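PDB 3LL3: gluconate kinase from Lactobacillus acidophilus, which binds ATP and D-xylulose and probably transfers a phosphate group from ATP to a sugar or sugar acid, as FGGY-family carbohydrate kinases do. Local coordinates for residues I84-G87 and E91-T94; Y35-I38 and Q44-E47; G443-L448 and G452-A457; K4-M9 and F436-A441. One frame throughout, in Å; residues are numbered along the deposited sequence.

Interaction 1: I84-G87 and E91-T94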
loop_
_atom_site.group_PDB
_atom_site.type_symbol
_atom_site.label_atom_id
_atom_site.label_comp_id
_atom_site.label_asym_id
_atom_site.label_seq_id
_atom_site.Cartn_x
_atom_site.Cartn_y
_atom_site.Cartn_z
ATOM N N ILE A 84 -40.276 -0.419 -0.184
ATOM C CA ILE A 84 -41.246 0.269 -1.028
ATOM C C ILE A 84 -42.455 0.643 -0.190
ATOM O O ILE A 84 -42.968 -0.203 0.550
ATOM C CB ILE A 84 -41.794 -0.670 -2.111
ATOM C CG1 ILE A 84 -40.674 -1.189 -3.015
ATOM C CG2 ILE A 84 -42.912 0.014 -2.909
ATOM C CD1 ILE A 84 -41.131 -2.300 -3.934
ATOM N N GLY A 85 -42.934 1.880 -0.334
ATOM C CA GLY A 85 -44.132 2.322 0.371
ATOM C C GLY A 85 -45.383 2.378 -0.508
ATOM O O GLY A 85 -45.354 2.915 -1.616
ATOM N N LEU A 86 -46.483 1.819 -0.011
ATOM C CA LEU A 86 -47.775 1.915 -0.681
ATOM C C LEU A 86 -48.725 2.816 0.116
ATOM O O LEU A 86 -48.738 2.760 1.338
ATOM C CB LEU A 86 -48.411 0.528 -0.810
ATOM C CG LEU A 86 -47.640 -0.545 -1.589
ATOM C CD1 LEU A 86 -48.478 -1.799 -1.654
ATOM C CD2 LEU A 86 -47.277 -0.050 -2.981
ATOM N N GLY A 87 -49.532 3.616 -0.575
ATOM C CA GLY A 87 -50.573 4.405 0.070
ATOM C C GLY A 87 -51.852 3.619 0.324
ATOM O O GLY A 87 -51.921 2.418 0.076
ATOM N N GLU A 91 -51.287 2.377 -3.977
ATOM C CA GLU A 91 -50.462 2.957 -5.030
ATOM C C GLU A 91 -49.033 3.207 -4.546
ATOM O O GLU A 91 -48.803 3.452 -3.366
ATOM C CB GLU A 91 -51.094 4.256 -5.541
ATOM C CG GLU A 91 -50.801 5.506 -4.695
ATOM C CD GLU A 91 -51.636 5.598 -3.413
ATOM O OE1 GLU A 91 -51.374 6.520 -2.608
ATOM O OE2 GLU A 91 -52.555 4.769 -3.209
ATOM N N LEU A 92 -48.072 3.144 -5.456
ATOM C CA LEU A 92 -46.685 3.403 -5.093
ATOM C C LEU A 92 -46.513 4.811 -4.565
ATOM O O LEU A 92 -46.947 5.765 -5.209
ATOM C CB LEU A 92 -45.775 3.216 -6.297
ATOM C CG LEU A 92 -45.629 1.767 -6.732
ATOM C CD1 LEU A 92 -44.917 1.692 -8.083
ATOM C CD2 LEU A 92 -44.883 0.999 -5.651
ATOM N N LEU A 93 -45.874 4.925 -3.401
ATOM C CA LEU A 93 -45.531 6.208 -2.797
ATOM C C LEU A 93 -44.049 6.509 -2.997
ATOM O O LEU A 93 -43.616 7.664 -2.893
ATOM C CB LEU A 93 -45.826 6.189 -1.293
ATOM C CG LEU A 93 -47.281 6.290 -0.833
ATOM C CD1 LEU A 93 -47.410 6.096 0.680
ATOM C CD2 LEU A 93 -47.865 7.628 -1.249
ATOM N N THR A 94 -43.271 5.454 -3.252
ATOM C CA THR A 94 -41.824 5.560 -3.409
ATOM C C THR A 94 -41.394 4.588 -4.499
ATOM O O THR A 94 -42.158 3.712 -4.898
ATOM C CB THR A 94 -41.071 5.107 -2.136
ATOM O OG1 THR A 94 -41.268 3.704 -1.955
ATOM C CG2 THR A 94 -41.564 5.826 -0.885
#

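Interaction 2: Y35-I38 and Q44-E47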
loop_
_atom_site.group_PDB
_atom_site.type_symbol
_atom_site.label_atom_id
_atom_site.label_comp_id
_atom_site.label_asym_id
_atom_site.label_seq_id
_atom_site.Cartn_x
_atom_site.Cartn_y
_atom_site.Cartn_z
ATOM N N TYR A 35 -33.285 -3.356 -15.859
ATOM C CA TYR A 35 -33.916 -2.067 -15.596
ATOM C C TYR A 35 -32.847 -1.134 -15.060
ATOM O O TYR A 35 -31.881 -1.586 -14.464
ATOM C CB TYR A 35 -35.071 -2.211 -14.602
ATOM C CG TYR A 35 -34.983 -3.462 -13.764
ATOM C CD1 TYR A 35 -35.593 -4.647 -14.177
ATOM C CD2 TYR A 35 -34.272 -3.468 -12.573
ATOM C CE1 TYR A 35 -35.505 -5.801 -13.409
ATOM C CE2 TYR A 35 -34.174 -4.609 -11.802
ATOM C CZ TYR A 35 -34.792 -5.774 -12.214
ATOM O OH TYR A 35 -34.675 -6.914 -11.434
ATOM N N PRO A 36 -33.011 0.173 -15.281
ATOM C CA PRO A 36 -31.980 1.130 -14.877
ATOM C C PRO A 36 -31.995 1.350 -13.368
ATOM O O PRO A 36 -33.051 1.244 -12.734
ATOM C CB PRO A 36 -32.410 2.430 -15.569
ATOM C CG PRO A 36 -33.690 2.125 -16.306
ATOM C CD PRO A 36 -34.222 0.845 -15.777
ATOM N N LEU A 37 -30.834 1.650 -12.799
ATOM C CA LEU A 37 -30.782 2.099 -11.420
ATOM C C LEU A 37 -31.021 3.601 -11.409
ATOM O O LEU A 37 -30.582 4.311 -12.310
ATOM C CB LEU A 37 -29.423 1.787 -10.802
ATOM C CG LEU A 37 -29.404 1.549 -9.289
ATOM C CD1 LEU A 37 -29.948 0.157 -8.957
ATOM C CD2 LEU A 37 -27.987 1.702 -8.746
ATOM N N ILE A 38 -31.727 4.085 -10.395
ATOM C CA ILE A 38 -31.970 5.511 -10.244
ATOM C C ILE A 38 -30.966 6.107 -9.256
ATOM O O ILE A 38 -31.098 5.937 -8.040
ATOM C CB ILE A 38 -33.398 5.771 -9.760
ATOM C CG1 ILE A 38 -34.393 5.108 -10.712
ATOM C CG2 ILE A 38 -33.662 7.266 -9.642
ATOM C CD1 ILE A 38 -35.796 5.036 -10.173
ATOM N N GLN A 44 -27.618 7.542 -3.780
ATOM C CA GLN A 44 -28.951 7.121 -4.186
ATOM C C GLN A 44 -28.907 5.856 -5.038
ATOM O O GLN A 44 -28.050 5.704 -5.913
ATOM C CB GLN A 44 -29.712 8.231 -4.912
ATOM C CG GLN A 44 -31.215 7.957 -4.941
ATOM C CD GLN A 44 -32.000 8.915 -5.818
ATOM O OE1 GLN A 44 -31.431 9.717 -6.557
ATOM N NE2 GLN A 44 -33.319 8.824 -5.745
ATOM N N ALA A 45 -29.841 4.950 -4.774
ATOM C CA ALA A 45 -29.888 3.677 -5.472
ATOM C C ALA A 45 -31.298 3.106 -5.427
ATOM O O ALA A 45 -31.632 2.321 -4.536
ATOM C CB ALA A 45 -28.886 2.706 -4.854
ATOM N N GLU A 46 -32.127 3.525 -6.382
ATOM C CA GLU A 46 -33.534 3.135 -6.428
ATOM C C GLU A 46 -33.838 2.484 -7.766
ATOM O O GLU A 46 -33.112 2.676 -8.743
ATOM C CB GLU A 46 -34.447 4.356 -6.262
ATOM C CG GLU A 46 -34.243 5.146 -4.978
ATOM C CD GLU A 46 -35.190 6.338 -4.869
ATOM O OE1 GLU A 46 -35.974 6.580 -5.811
ATOM O OE2 GLU A 46 -35.154 7.031 -3.836
ATOM N N GLU A 47 -34.908 1.707 -7.815
ATOM C CA GLU A 47 -35.412 1.268 -9.104
ATOM C C GLU A 47 -36.927 1.337 -9.118
ATOM O O GLU A 47 -37.572 1.318 -8.062
ATOM C CB GLU A 47 -34.880 -0.122 -9.489
ATOM C CG GLU A 47 -34.758 -1.102 -8.342
ATOM C CD GLU A 47 -33.794 -2.256 -8.638
ATOM O OE1 GLU A 47 -34.038 -3.372 -8.131
ATOM O OE2 GLU A 47 -32.801 -2.058 -9.368
#

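Interaction 3: G443-L448 and G452-A457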
loop_
_atom_site.group_PDB
_atom_site.type_symbol
_atom_site.label_atom_id
_atom_site.label_comp_id
_atom_site.label_asym_id
_atom_site.label_seq_id
_atom_site.Cartn_x
_atom_site.Cartn_y
_atom_site.Cartn_z
ATOM N N GLY A 443 -45.208 -31.355 -3.827
ATOM C CA GLY A 443 -45.109 -32.715 -3.319
ATOM C C GLY A 443 -44.138 -33.632 -4.054
ATOM O O GLY A 443 -44.106 -34.831 -3.791
ATOM N N LEU A 444 -43.332 -33.072 -4.955
ATOM C CA LEU A 444 -42.358 -33.846 -5.723
ATOM C C LEU A 444 -41.066 -34.136 -4.942
ATOM O O LEU A 444 -40.332 -35.078 -5.264
ATOM C CB LEU A 444 -42.028 -33.131 -7.030
ATOM C CG LEU A 444 -43.202 -32.931 -7.987
ATOM C CD1 LEU A 444 -42.804 -31.967 -9.107
ATOM C CD2 LEU A 444 -43.640 -34.279 -8.551
ATOM N N ASN A 445 -40.792 -33.322 -3.926
ATOM C CA ASN A 445 -39.697 -33.572 -3.000
ATOM C C ASN A 445 -40.173 -33.235 -1.609
ATOM O O ASN A 445 -41.035 -32.378 -1.440
ATOM C CB ASN A 445 -38.460 -32.727 -3.355
ATOM C CG ASN A 445 -37.774 -33.206 -4.618
ATOM O OD1 ASN A 445 -37.980 -32.655 -5.693
ATOM N ND2 ASN A 445 -36.970 -34.259 -4.497
ATOM N N GLN A 446 -39.619 -33.906 -0.608
ATOM C CA GLN A 446 -39.988 -33.635 0.774
ATOM C C GLN A 446 -38.897 -32.910 1.592
ATOM O O GLN A 446 -39.071 -31.756 1.978
ATOM C CB GLN A 446 -40.414 -34.924 1.471
ATOM C CG GLN A 446 -40.527 -34.781 2.978
ATOM C CD GLN A 446 -40.919 -36.083 3.655
ATOM O OE1 GLN A 446 -40.323 -36.482 4.662
ATOM N NE2 GLN A 446 -41.921 -36.759 3.099
ATOM N N ASP A 447 -37.790 -33.585 1.874
ATOM C CA ASP A 447 -36.757 -32.991 2.731
ATOM C C ASP A 447 -35.812 -32.073 1.964
ATOM O O ASP A 447 -35.549 -32.259 0.778
ATOM C CB ASP A 447 -35.913 -34.062 3.437
ATOM C CG ASP A 447 -36.753 -35.057 4.214
ATOM O OD1 ASP A 447 -37.933 -34.764 4.495
ATOM O OD2 ASP A 447 -36.223 -36.144 4.538
ATOM N N LEU A 448 -35.272 -31.102 2.670
ATOM C CA LEU A 448 -34.361 -30.139 2.076
ATOM C C LEU A 448 -33.148 -30.798 1.432
ATOM O O LEU A 448 -32.713 -30.381 0.366
ATOM C CB LEU A 448 -33.906 -29.155 3.136
ATOM C CG LEU A 448 -33.199 -27.913 2.613
ATOM C CD1 LEU A 448 -34.181 -27.072 1.832
ATOM C CD2 LEU A 448 -32.623 -27.132 3.801
ATOM N N GLY A 452 -29.847 -31.853 -3.167
ATOM C CA GLY A 452 -28.586 -32.404 -3.641
ATOM C C GLY A 452 -28.672 -33.064 -5.002
ATOM O O GLY A 452 -27.687 -33.125 -5.736
ATOM N N GLN A 453 -29.841 -33.575 -5.367
ATOM C CA GLN A 453 -29.912 -34.247 -6.651
ATOM C C GLN A 453 -29.904 -33.250 -7.791
ATOM O O GLN A 453 -29.593 -33.603 -8.930
ATOM C CB GLN A 453 -31.103 -35.196 -6.743
ATOM C CG GLN A 453 -32.438 -34.573 -6.574
ATOM C CD GLN A 453 -33.539 -35.622 -6.594
ATOM O OE1 GLN A 453 -33.843 -36.216 -7.645
ATOM N NE2 GLN A 453 -34.141 -35.861 -5.429
ATOM N N PHE A 454 -30.218 -31.998 -7.474
ATOM C CA PHE A 454 -30.281 -30.957 -8.486
ATOM C C PHE A 454 -29.027 -30.100 -8.453
ATOM O O PHE A 454 -28.513 -29.704 -9.492
ATOM C CB PHE A 454 -31.544 -30.113 -8.273
ATOM C CG PHE A 454 -32.794 -30.937 -8.304
ATOM C CD1 PHE A 454 -33.265 -31.439 -9.506
ATOM C CD2 PHE A 454 -33.443 -31.282 -7.137
ATOM C CE1 PHE A 454 -34.386 -32.234 -9.547
ATOM C CE2 PHE A 454 -34.573 -32.069 -7.167
ATOM C CZ PHE A 454 -35.045 -32.548 -8.376
ATOM N N ALA A 455 -28.551 -29.825 -7.242
ATOM C CA ALA A 455 -27.398 -28.975 -7.026
ATOM C C ALA A 455 -26.203 -29.888 -6.935
ATOM O O ALA A 455 -25.781 -30.250 -5.846
ATOM C CB ALA A 455 -27.562 -28.171 -5.726
ATOM N N GLN A 456 -25.668 -30.287 -8.083
ATOM C CA GLN A 456 -24.593 -31.265 -8.086
ATOM C C GLN A 456 -23.190 -30.651 -8.160
ATOM O O GLN A 456 -22.973 -29.608 -8.783
ATOM C CB GLN A 456 -24.807 -32.286 -9.206
ATOM C CG GLN A 456 -26.031 -33.148 -8.979
ATOM C CD GLN A 456 -25.985 -34.432 -9.763
ATOM O OE1 GLN A 456 -24.959 -35.123 -9.790
ATOM N NE2 GLN A 456 -27.105 -34.772 -10.407
ATOM N N ALA A 457 -22.255 -31.326 -7.506
ATOM C CA ALA A 457 -20.861 -30.922 -7.443
ATOM C C ALA A 457 -20.124 -31.277 -8.737
ATOM O O ALA A 457 -20.408 -32.294 -9.363
ATOM C CB ALA A 457 -20.204 -31.607 -6.271
#

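Interaction 4: K4-M9 and F436-A441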
loop_
_atom_site.group_PDB
_atom_site.type_symbol
_atom_site.label_atom_id
_atom_site.label_comp_id
_atom_site.label_asym_id
_atom_site.label_seq_id
_atom_site.Cartn_x
_atom_site.Cartn_y
_atom_site.Cartn_z
ATOM N N LYS A 4 -45.262 -30.861 -17.842
ATOM C CA LYS A 4 -45.270 -29.824 -16.808
ATOM C C LYS A 4 -43.911 -29.194 -16.568
ATOM O O LYS A 4 -42.873 -29.857 -16.659
ATOM C CB LYS A 4 -45.838 -30.364 -15.496
ATOM C CG LYS A 4 -47.336 -30.586 -15.551
ATOM C CD LYS A 4 -47.899 -31.007 -14.208
ATOM C CE LYS A 4 -49.423 -30.968 -14.241
ATOM N NZ LYS A 4 -50.028 -31.420 -12.954
ATOM N N TYR A 5 -43.936 -27.905 -16.242
ATOM C CA TYR A 5 -42.721 -27.139 -16.043
ATOM C C TYR A 5 -42.812 -26.248 -14.813
ATOM O O TYR A 5 -43.902 -25.963 -14.309
ATOM C CB TYR A 5 -42.434 -26.264 -17.258
ATOM C CG TYR A 5 -42.223 -27.037 -18.526
ATOM C CD1 TYR A 5 -43.306 -27.521 -19.258
ATOM C CD2 TYR A 5 -40.952 -27.267 -19.001
ATOM C CE1 TYR A 5 -43.116 -28.226 -20.429
ATOM C CE2 TYR A 5 -40.743 -27.973 -20.170
ATOM C CZ TYR A 5 -41.827 -28.450 -20.882
ATOM O OH TYR A 5 -41.609 -29.147 -22.045
ATOM N N ILE A 6 -41.649 -25.798 -14.360
ATOM C CA ILE A 6 -41.552 -24.863 -13.246
ATOM C C ILE A 6 -40.646 -23.718 -13.655
ATOM O O ILE A 6 -39.584 -23.939 -14.231
ATOM C CB ILE A 6 -40.956 -25.541 -12.013
ATOM C CG1 ILE A 6 -41.918 -26.600 -11.464
ATOM C CG2 ILE A 6 -40.602 -24.495 -10.948
ATOM C CD1 ILE A 6 -41.277 -27.504 -10.421
ATOM N N ILE A 7 -41.059 -22.494 -13.371
ATOM C CA ILE A 7 -40.201 -21.349 -13.632
ATOM C C ILE A 7 -39.620 -20.839 -12.324
ATOM O O ILE A 7 -40.338 -20.665 -11.336
ATOM C CB ILE A 7 -40.950 -20.220 -14.340
ATOM C CG1 ILE A 7 -41.431 -20.681 -15.713
ATOM C CG2 ILE A 7 -40.078 -19.009 -14.491
ATOM C CD1 ILE A 7 -42.302 -19.640 -16.408
ATOM N N GLY A 8 -38.307 -20.637 -12.308
ATOM C CA GLY A 8 -37.656 -20.011 -11.176
ATOM C C GLY A 8 -37.235 -18.622 -11.586
ATOM O O GLY A 8 -36.614 -18.445 -12.633
HETATM N N MSE A 9 -37.595 -17.634 -10.775
HETATM C CA MSE A 9 -37.317 -16.241 -11.073
HETATM C C MSE A 9 -36.295 -15.721 -10.091
HETATM O O MSE A 9 -36.323 -16.085 -8.923
HETATM C CB MSE A 9 -38.591 -15.415 -10.923
HETATM C CG MSE A 9 -39.736 -15.879 -11.819
HETATM SE SE MSE A 9 -39.373 -15.437 -13.686
HETATM C CE MSE A 9 -39.519 -13.479 -13.613
ATOM N N PHE A 436 -36.592 -25.689 -6.601
ATOM C CA PHE A 436 -36.709 -26.751 -5.598
ATOM C C PHE A 436 -37.831 -26.485 -4.561
ATOM O O PHE A 436 -38.559 -27.403 -4.164
ATOM C CB PHE A 436 -35.366 -27.027 -4.902
ATOM C CG PHE A 436 -35.439 -28.124 -3.875
ATOM C CD1 PHE A 436 -35.367 -29.448 -4.254
ATOM C CD2 PHE A 436 -35.588 -27.827 -2.533
ATOM C CE1 PHE A 436 -35.443 -30.460 -3.326
ATOM C CE2 PHE A 436 -35.667 -28.831 -1.596
ATOM C CZ PHE A 436 -35.596 -30.155 -2.000
ATOM N N LEU A 437 -37.968 -25.245 -4.113
ATOM C CA LEU A 437 -39.082 -24.906 -3.220
ATOM C C LEU A 437 -40.413 -25.255 -3.891
ATOM O O LEU A 437 -41.338 -25.768 -3.256
ATOM C CB LEU A 437 -39.071 -23.425 -2.874
ATOM C CG LEU A 437 -37.870 -22.830 -2.130
ATOM C CD1 LEU A 437 -38.098 -21.338 -1.939
ATOM C CD2 LEU A 437 -37.643 -23.491 -0.787
ATOM N N ALA A 438 -40.504 -24.973 -5.187
ATOM C CA ALA A 438 -41.703 -25.318 -5.942
ATOM C C ALA A 438 -41.929 -26.829 -5.901
ATOM O O ALA A 438 -43.052 -27.292 -5.658
ATOM C CB ALA A 438 -41.595 -24.830 -7.380
ATOM N N ARG A 439 -40.868 -27.601 -6.130
ATOM C CA ARG A 439 -40.978 -29.051 -6.086
ATOM C C ARG A 439 -41.466 -29.518 -4.719
ATOM O O ARG A 439 -42.281 -30.429 -4.621
ATOM C CB ARG A 439 -39.652 -29.730 -6.467
ATOM C CG ARG A 439 -39.266 -29.504 -7.927
ATOM C CD ARG A 439 -38.054 -30.344 -8.356
ATOM N NE ARG A 439 -38.251 -31.783 -8.177
ATOM C CZ ARG A 439 -38.808 -32.588 -9.082
ATOM N NH1 ARG A 439 -39.237 -32.106 -10.244
ATOM N NH2 ARG A 439 -38.933 -33.887 -8.828
ATOM N N GLN A 440 -40.983 -28.886 -3.659
ATOM C CA GLN A 440 -41.514 -29.193 -2.335
ATOM C C GLN A 440 -43.012 -28.868 -2.233
ATOM O O GLN A 440 -43.809 -29.687 -1.772
ATOM C CB GLN A 440 -40.742 -28.443 -1.247
ATOM C CG GLN A 440 -39.346 -29.007 -0.969
ATOM C CD GLN A 440 -38.671 -28.282 0.174
ATOM O OE1 GLN A 440 -38.568 -27.053 0.163
ATOM N NE2 GLN A 440 -38.228 -29.033 1.175
ATOM N N ALA A 441 -43.399 -27.675 -2.662
ATOM C CA ALA A 441 -44.811 -27.270 -2.577
ATOM C C ALA A 441 -45.708 -28.238 -3.355
ATOM O O ALA A 441 -46.810 -28.564 -2.917
ATOM C CB ALA A 441 -44.979 -25.859 -3.086
#

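Interaction 1: I84-G87 and E91-T94
Glu91 meets Gly87 twice, once through its backbone and once through its side chain. Its carbonyl oxygen O takes the N-H of Gly87 at 2.9 Å, and Leu86 adds a CA-H contact to the same Glu91 O at 3.3 Å. The Glu91 side chain leaves with CG set between the backbone N and the carbonyl carbon (chi1 82°) and bends again at chi2, which folds the carboxylate back until OE1 lies 3.5 Å from Gly87 CA. Gly87 has no side chain in the way. An alanine here takes away the folded-back carboxylate and would probably open a gap beside Gly87 CA. Leu92, bridged with Leu86, works through a single methyl: its CD2 touches Ile84 CG2 at 3.5 Å and Leu86 CD2 at 3.7 Å, the chains crossing obliquely. Pro49 and Tyr160 also pack against this leucine. Leu93 N then donates a hydrogen bond to Gly85 O at 2.7 Å, while Leu93 CD1 lies over the backbone beside Gly87 N. Thr94 finishes the run with its hydroxyl, OG1 accepting the Gly85 N-H at 3.0 Å and almost straight (171°). The chain thus reverses in a tight, hairpin-like turn beyond strand 84-86. Two backbone bonds and one side-chain bond hold the reversal, with a threonine hydroxyl standing in where a main-chain carbonyl would serve in a regular sheet, and with a small cluster of methyls from Ile84, Leu86 and Leu92 packed alongside.

Interaction 2: Y35-I38 and Q44-E47
Ile38 N donates to Glu46 O at 2.6 Å, a short and fairly straight bond (163°), and Glu46 N returns a bond to Ile38 O at 3.1 Å. Together they make the two residues an antiparallel hydrogen-bonded pair. The Glu46 carbonyl oxygen is also wrapped in carbon, since CB and CG1 of Ile38 pack closely against it and Leu37 CA brings up a longer CA-H contact. On the side of Gln44 the chain runs extended, CG anti to the backbone N (chi1 -162°), and its amide reaches Glu46. NE2 gives a bond to OE2 at 3.2 Å, with OE2 lying in the Gln44 amide plane but met from above the carboxylate plane. Thr40 OG1 pairs with Gln44 OE1, and Asn95 ND2 with Glu46 OE1, so both flat groups are held at two points. A leucine replacing Gln44 would probably leave Glu46 OE2 and the Thr40 hydroxyl each without this partner, and the carboxylate less firmly fixed in its rotation. At the other end, Glu47 slips its carboxylate between two side chains: OE2 lies 3.8 Å from CE2 at the edge of the Tyr35 ring, the planes almost perpendicular, and 3.6 Å from Leu37 CD1. Tyr35 itself is tied through OH to Gly12 O and Thr16. This is a single antiparallel bridge closing a loop between strands 27-34 and 46-47 of the N-terminal FGGY domain, one layer behind the sugar pocket: Glu47 touches the pocket residue Gln79, its side chain about 9 Å from bound D-xylulose.

Interaction 3: G443-L448 and G452-A457
Asn445 sets its side-chain amide against the rim of the Phe454 ring, with OD1 3.8 Å from CE2 and 4.0 Å from CZ. The oxygen sits near the ring plane, at the edge, and amide and ring stand almost perpendicular (88°), so the carbonyl oxygen faces ring C-H groups and not the pi cloud. Asn445 CG lies beside the backbone N, anti to the carbonyl carbon (chi1 -71°), which carries the amide towards the 452-457 segment. Both ends of that amide have firmer partners: OD1 takes a bond from Arg439 NE, and ND2 gives one to Glu450 OE1. Gln453 covers part of one face of the Phe454 ring with its CG, 3.3 Å above the plane and off towards the rim. Further along the same segment, Gln456 NE2 donates to Gln453 O at 3.1 Å, from above the carbonyl plane. The approach to Asn445 starts at Gly443, whose positive phi ends helix 429-441 in a Schellman motif. The contact joins two parts of the loop between helix 429-441 and strand 457-461 and is small: it rests on one oxygen at a ring edge, an approach that is probably mildly favourable because the ring hydrogens carry slight positive charge.

Interaction 4: K4-M9 and F436-A441
This is a small, wholly buried apolar contact between the two FGGY family regions, strand 4-11 of the N-terminal one meeting helix 429-441 of the C-terminal one, with more than 400 residues of chain between them. One side chain, Ile6, does the work on the strand. Its CG2, anti to the backbone N, touches Ala438 CB at 3.7 Å. The other branch, CG1 with CD1, runs on so that CD1 reaches Arg439 CG at 3.8 Å and comes within 4.1 Å of Ala438 CB. Ile6 and Arg439 cross at about a right angle. The small alanine lets the helix come close, Ile6 CA and Ala438 CA lying 7.3 Å apart. Only the aliphatic root of Arg439 is used here; its chain bends at chi3 (58°), NH1 bonds to Ile23 O, and the NE end turns to Asn445 in the following loop. On the reverse face of the strand, Ile7 and Met9, a selenomethionine, pack on helix 49-65, which puts the strand between two helices. Across this junction there is no hydrogen bond and no charge pairing: two isoleucine methyls rest on an alanine and an arginine methylene, so the fit depends on shape and on the exclusion of water.

How the interactions relate
The four contacts form two groups. Interactions 3 and 4 have centres 11 Å apart and share Arg439, whose O probably accepts a hydrogen bond from Leu444 N, so the strand-helix contact and the loop after helix 429-441 meet at one residue. Interactions 1 and 2, centres 16 Å apart, both belong to the N-terminal FGGY region and do not touch each other; the centres of interactions 1 and 3 are 38 Å apart. Helix 49-65 links the groups, packing on residues of interactions 1 and 2 and on strand 4-11 of interaction 4. Along the chain interaction 4 opens first, spans interactions 2 and then 1, and closes before interaction 3, so the C-terminal region returns to the first strand.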